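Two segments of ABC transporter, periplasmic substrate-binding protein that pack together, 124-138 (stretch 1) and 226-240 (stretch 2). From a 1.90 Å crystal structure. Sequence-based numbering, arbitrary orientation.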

# COMPACT_ATOMS: atom_id res chain seq x y z
N LEU A 124 6.89 11.56 13.21
CA LEU A 124 7.50 11.42 11.89
C LEU A 124 8.00 12.77 11.41
O LEU A 124 9.09 12.87 10.85
CB LEU A 124 6.52 10.83 10.86
CG LEU A 124 6.42 9.31 10.77
CD1 LEU A 124 5.29 8.93 9.82
CD2 LEU A 124 7.74 8.67 10.33
N GLU A 125 7.19 13.79 11.62
CA GLU A 125 7.52 15.14 11.21
C GLU A 125 8.69 15.72 12.02
O GLU A 125 9.69 16.16 11.44
CB GLU A 125 6.28 16.02 11.34
CG GLU A 125 6.41 17.41 10.74
CD GLU A 125 5.07 17.97 10.32
OE1 GLU A 125 4.03 17.42 10.78
OE2 GLU A 125 5.04 18.94 9.53
N GLN A 126 8.56 15.70 13.34
CA GLN A 126 9.56 16.29 14.24
C GLN A 126 10.88 15.53 14.28
O GLN A 126 11.94 16.11 14.10
CB GLN A 126 9.01 16.44 15.66
CG GLN A 126 7.86 17.43 15.75
CD GLN A 126 7.32 17.63 17.18
OE1 GLN A 126 7.55 16.82 18.08
NE2 GLN A 126 6.59 18.73 17.36
N ARG A 127 10.82 14.22 14.53
CA ARG A 127 12.04 13.43 14.63
C ARG A 127 12.70 13.15 13.29
O ARG A 127 13.93 13.01 13.23
CB ARG A 127 11.79 12.11 15.35
CG ARG A 127 11.49 12.27 16.83
CD ARG A 127 11.04 10.96 17.48
NE ARG A 127 12.17 10.06 17.75
CZ ARG A 127 13.01 10.16 18.78
NH1 ARG A 127 12.89 11.14 19.70
NH2 ARG A 127 13.99 9.26 18.91
N PHE A 128 11.91 13.03 12.22
CA PHE A 128 12.43 12.56 10.93
C PHE A 128 12.20 13.50 9.75
O PHE A 128 12.68 13.22 8.66
CB PHE A 128 11.87 11.17 10.61
CG PHE A 128 12.11 10.15 11.71
CD1 PHE A 128 13.31 9.43 11.76
CD2 PHE A 128 11.16 9.92 12.69
CE1 PHE A 128 13.55 8.49 12.77
CE2 PHE A 128 11.39 8.99 13.71
CZ PHE A 128 12.59 8.27 13.74
N GLY A 129 11.47 14.59 9.94
CA GLY A 129 11.22 15.51 8.83
C GLY A 129 10.26 15.01 7.76
O GLY A 129 10.18 15.59 6.66
N ILE A 130 9.50 13.95 8.07
CA ILE A 130 8.56 13.35 7.12
C ILE A 130 7.15 13.88 7.37
O ILE A 130 6.62 13.71 8.46
CB ILE A 130 8.51 11.82 7.25
CG1 ILE A 130 9.89 11.21 6.94
CG2 ILE A 130 7.44 11.22 6.31
CD1 ILE A 130 10.05 9.78 7.45
N LYS A 131 6.57 14.51 6.36
CA LYS A 131 5.19 14.95 6.41
C LYS A 131 4.33 13.97 5.60
O LYS A 131 4.56 13.77 4.40
CB LYS A 131 5.08 16.36 5.83
CG LYS A 131 3.67 16.90 5.59
CD LYS A 131 2.91 17.05 6.89
CE LYS A 131 1.48 17.45 6.64
NZ LYS A 131 0.75 17.62 7.92
N VAL A 132 3.35 13.35 6.26
CA VAL A 132 2.33 12.55 5.58
C VAL A 132 1.21 13.46 5.06
O VAL A 132 0.53 14.12 5.84
CB VAL A 132 1.77 11.46 6.55
CG1 VAL A 132 0.67 10.62 5.90
CG2 VAL A 132 2.88 10.56 7.04
N LEU A 133 1.04 13.54 3.74
CA LEU A 133 -0.04 14.33 3.16
C LEU A 133 -1.34 13.54 3.13
O LEU A 133 -2.44 14.12 3.16
CB LEU A 133 0.30 14.73 1.73
CG LEU A 133 1.41 15.75 1.49
CD1 LEU A 133 1.61 15.84 -0.01
CD2 LEU A 133 1.02 17.11 2.05
N SER A 134 -1.22 12.22 3.01
CA SER A 134 -2.38 11.35 2.92
C SER A 134 -2.02 9.88 3.04
O SER A 134 -0.92 9.47 2.64
CB SER A 134 -3.12 11.59 1.60
OG SER A 134 -4.28 10.77 1.52
N PHE A 135 -2.96 9.10 3.60
CA PHE A 135 -2.92 7.64 3.47
C PHE A 135 -4.25 7.03 3.00
O PHE A 135 -4.53 5.87 3.28
CB PHE A 135 -2.40 6.96 4.76
CG PHE A 135 -3.22 7.23 6.00
CD1 PHE A 135 -4.34 6.44 6.31
CD2 PHE A 135 -2.85 8.24 6.89
CE1 PHE A 135 -5.09 6.68 7.45
CE2 PHE A 135 -3.61 8.50 8.05
CZ PHE A 135 -4.73 7.71 8.33
N TYR A 136 -5.06 7.81 2.27
CA TYR A 136 -6.29 7.32 1.66
C TYR A 136 -6.05 6.80 0.25
O TYR A 136 -6.89 7.00 -0.65
CB TYR A 136 -7.31 8.44 1.58
CG TYR A 136 -7.75 9.04 2.91
CD1 TYR A 136 -7.50 8.42 4.12
CD2 TYR A 136 -8.47 10.23 2.93
CE1 TYR A 136 -7.91 8.99 5.30
CE2 TYR A 136 -8.88 10.80 4.12
CZ TYR A 136 -8.60 10.19 5.29
OH TYR A 136 -9.03 10.79 6.45
N TRP A 137 -4.93 6.12 0.06
CA TRP A 137 -4.51 5.63 -1.25
C TRP A 137 -4.37 4.14 -1.09
O TRP A 137 -3.48 3.68 -0.38
CB TRP A 137 -3.19 6.29 -1.67
CG TRP A 137 -3.40 7.71 -2.09
CD1 TRP A 137 -3.67 8.77 -1.29
CD2 TRP A 137 -3.41 8.21 -3.44
NE1 TRP A 137 -3.85 9.90 -2.05
CE2 TRP A 137 -3.69 9.58 -3.37
CE3 TRP A 137 -3.21 7.62 -4.69
CZ2 TRP A 137 -3.77 10.38 -4.52
CZ3 TRP A 137 -3.28 8.42 -5.82
CH2 TRP A 137 -3.56 9.78 -5.73
N VAL A 138 -5.28 3.40 -1.70
CA VAL A 138 -5.39 1.97 -1.47
C VAL A 138 -5.28 1.22 -2.80
O VAL A 138 -5.95 1.56 -3.77
CB VAL A 138 -6.72 1.69 -0.70
CG1 VAL A 138 -7.14 0.26 -0.80
CG2 VAL A 138 -6.54 2.10 0.78
N LEU A 226 -4.56 -5.52 2.78
CA LEU A 226 -5.06 -4.36 2.06
C LEU A 226 -3.92 -3.34 2.00
O LEU A 226 -3.52 -2.81 3.04
CB LEU A 226 -6.27 -3.73 2.75
CG LEU A 226 -6.84 -2.54 2.00
CD1 LEU A 226 -7.43 -2.97 0.67
CD2 LEU A 226 -7.85 -1.80 2.87
N LEU A 227 -3.40 -3.09 0.81
CA LEU A 227 -2.24 -2.20 0.65
C LEU A 227 -2.63 -0.73 0.75
O LEU A 227 -3.30 -0.16 -0.14
CB LEU A 227 -1.49 -2.51 -0.66
CG LEU A 227 -0.26 -1.66 -1.02
CD1 LEU A 227 0.59 -1.32 0.19
CD2 LEU A 227 0.56 -2.42 -2.08
N ILE A 228 -2.23 -0.14 1.87
CA ILE A 228 -2.48 1.25 2.15
C ILE A 228 -1.19 2.00 1.87
O ILE A 228 -0.17 1.76 2.53
CB ILE A 228 -2.86 1.46 3.63
CG1 ILE A 228 -4.10 0.64 3.99
CG2 ILE A 228 -3.11 2.95 3.90
CD1 ILE A 228 -4.25 0.47 5.53
N ASN A 229 -1.22 2.90 0.91
CA ASN A 229 -0.05 3.71 0.62
C ASN A 229 -0.07 5.00 1.41
O ASN A 229 -1.15 5.58 1.68
CB ASN A 229 0.07 3.99 -0.87
CG ASN A 229 0.49 2.76 -1.66
OD1 ASN A 229 -0.29 2.21 -2.43
ND2 ASN A 229 1.72 2.31 -1.45
N PHE A 230 1.13 5.45 1.79
CA PHE A 230 1.32 6.72 2.47
C PHE A 230 2.02 7.69 1.53
O PHE A 230 2.99 7.33 0.90
CB PHE A 230 2.16 6.52 3.72
CG PHE A 230 1.38 6.02 4.87
CD1 PHE A 230 1.22 6.80 6.00
CD2 PHE A 230 0.76 4.77 4.83
CE1 PHE A 230 0.48 6.34 7.06
CE2 PHE A 230 0.02 4.32 5.89
CZ PHE A 230 -0.11 5.11 7.01
N GLU A 231 1.50 8.91 1.45
CA GLU A 231 1.99 9.89 0.50
C GLU A 231 2.74 10.94 1.30
O GLU A 231 2.14 11.65 2.11
CB GLU A 231 0.82 10.49 -0.28
CG GLU A 231 -0.13 9.45 -0.88
CD GLU A 231 0.58 8.46 -1.80
OE1 GLU A 231 1.48 8.92 -2.51
OE2 GLU A 231 0.23 7.24 -1.80
N ILE A 232 4.06 11.00 1.12
CA ILE A 232 4.91 11.83 1.97
C ILE A 232 5.62 12.93 1.19
O ILE A 232 5.86 12.79 -0.01
CB ILE A 232 5.94 10.97 2.77
CG1 ILE A 232 6.96 10.29 1.83
CG2 ILE A 232 5.22 9.93 3.61
CD1 ILE A 232 8.09 9.59 2.56
N VAL A 233 5.89 14.04 1.89
CA VAL A 233 6.77 15.11 1.41
C VAL A 233 7.69 15.57 2.55
O VAL A 233 7.50 15.18 3.70
CB VAL A 233 6.00 16.36 0.87
CG1 VAL A 233 5.24 16.04 -0.42
CG2 VAL A 233 5.06 16.98 1.93
N SER A 234 8.70 16.37 2.21
CA SER A 234 9.56 17.00 3.21
C SER A 234 8.75 17.92 4.10
O SER A 234 8.03 18.80 3.60
CB SER A 234 10.66 17.83 2.54
OG SER A 234 11.36 18.57 3.52
N ALA A 235 8.86 17.74 5.42
CA ALA A 235 8.19 18.63 6.37
C ALA A 235 8.70 20.07 6.23
O ALA A 235 7.91 21.02 6.26
CB ALA A 235 8.38 18.14 7.80
N ASP A 236 10.02 20.22 6.04
CA ASP A 236 10.65 21.54 5.85
C ASP A 236 10.10 22.26 4.63
O ASP A 236 9.75 23.42 4.73
CB ASP A 236 12.17 21.41 5.69
CG ASP A 236 12.86 21.07 6.99
OD1 ASP A 236 12.33 21.39 8.09
OD2 ASP A 236 13.96 20.47 6.91
N TRP A 237 10.02 21.57 3.50
CA TRP A 237 9.42 22.14 2.30
C TRP A 237 7.93 22.45 2.48
O TRP A 237 7.47 23.54 2.12
CB TRP A 237 9.57 21.17 1.12
CG TRP A 237 8.95 21.71 -0.11
CD1 TRP A 237 9.48 22.64 -0.94
CD2 TRP A 237 7.65 21.40 -0.64
NE1 TRP A 237 8.60 22.93 -1.96
CE2 TRP A 237 7.47 22.18 -1.80
CE3 TRP A 237 6.61 20.55 -0.23
CZ2 TRP A 237 6.31 22.12 -2.57
CZ3 TRP A 237 5.45 20.50 -1.00
CH2 TRP A 237 5.31 21.29 -2.16
N PHE A 238 7.17 21.49 2.97
CA PHE A 238 5.73 21.70 3.15
C PHE A 238 5.48 22.94 4.00
O PHE A 238 4.68 23.80 3.64
CB PHE A 238 5.08 20.47 3.79
CG PHE A 238 3.59 20.51 3.77
CD1 PHE A 238 2.90 20.42 2.56
CD2 PHE A 238 2.86 20.62 4.95
CE1 PHE A 238 1.51 20.45 2.53
CE2 PHE A 238 1.47 20.65 4.93
CZ PHE A 238 0.79 20.56 3.72
N ASN A 239 6.21 23.03 5.12
CA ASN A 239 6.09 24.16 6.06
C ASN A 239 6.53 25.50 5.46
O ASN A 239 6.09 26.56 5.91
CB ASN A 239 6.92 23.88 7.33
CG ASN A 239 6.34 22.74 8.18
OD1 ASN A 239 5.19 22.34 8.02
ND2 ASN A 239 7.15 22.23 9.10
N SER A 240 7.37 25.46 4.43
CA SER A 240 7.78 26.67 3.72
C SER A 240 6.67 27.26 2.86
O SER A 240 6.77 28.40 2.41
CB SER A 240 8.98 26.38 2.82
OG SER A 240 8.57 25.92 1.53
O HOH W 1 11.94 17.95 6.04

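The two segments meet as neighbouring antiparallel strands of one sheet, joined by a backbone ladder that a beta bulge interrupts, with apolar side chains packed on one face and a mixture of polar and apolar ones on the other, and with the turn before one strand tied to the start of the helix after the other. Together they bury 1034 Å².

The ladder is most regular at the Lys-131 and Val-233 pair, where Lys-131 N donates to Val-233 O and Val-233 N to Lys-131 O, both at 2.9 Å. Beyond it the register shifts by one. Leu-133 N donates to Glu-231 O at 2.7 Å, but the return bond, from Glu-231 N at 2.8 Å, goes to Ser-134 O, so that Leu-133 and Ser-134 together face the single residue Glu-231. The phi/psi of Leu-133, -84/-30, departs from extended values and accommodates the extra residue. Farther along, Asn-229 N reaches Trp-137 O at 2.7 Å. Asn-229 O has no hydrogen-bonding partner in the model; its close neighbour here is Phe-135 CA, 3.3 Å away in a CA-H...O contact.

At the other end, Gly-129 leaves the preceding helix with positive phi, a conformation that favours glycine, and its carbonyl meets the incoming helix: Ala-235 N donates to Gly-129 O at 2.8 Å and 168°. Ser-234 caps that helix, its OG accepting from Trp-237 N at 3.3 Å. Water 1 links the two elements, donating to Gly-129 O at 3.0 Å, accepting from Asp-236 N at 3.0 Å and bonding to Ser-234 OG at 2.7 Å. Beside this junction Glu-125 CG lies 3.6 Å from Ala-235 CB, a contact made by the aliphatic part of an acidic side chain.

On the face carrying Val-132 and Ile-232, the central feature is aromatic. Phe-135 CB sits 3.5 Å from the centroid of the Phe-230 ring and only 4° off its normal, a CH-pi contact over the ring face. The two rings are inclined by 20° with centroids 5.1 Å apart, but they are slid so far that they barely overlap; the methylene, rather than the Phe-135 ring, covers Phe-230. Val-132 extends this apolar patch, with CG1 3.9 Å from Phe-230 CD1 and CG2 4.2 Å from Ile-232 CG2. Toward the end of stretch 1, Val-138 CG1 packs against Leu-226 CD1 at 3.6 Å.

The face bearing Lys-131, Val-233 and Glu-231 mixes polar and apolar chains. Glu-231 CG lies over one face of the Trp-137 indole, 3.9 Å from the centroid of its five-membered ring, so the aliphatic portion of the glutamate supplies the packing surface. Leu-133, although its CA-to-CB bond points sideways, brings its end close to stretch 2: CD1 is 3.7 Å from Val-233 CG1, and CD2 is 3.4 Å from Phe-238 CE1. Lys-131 CE approaches Phe-238 CE2 at 3.6 Å, while its NZ is hydrogen-bonded elsewhere in the structure. Phe-238 thus lets the helix, as well as the strand, pack against stretch 1.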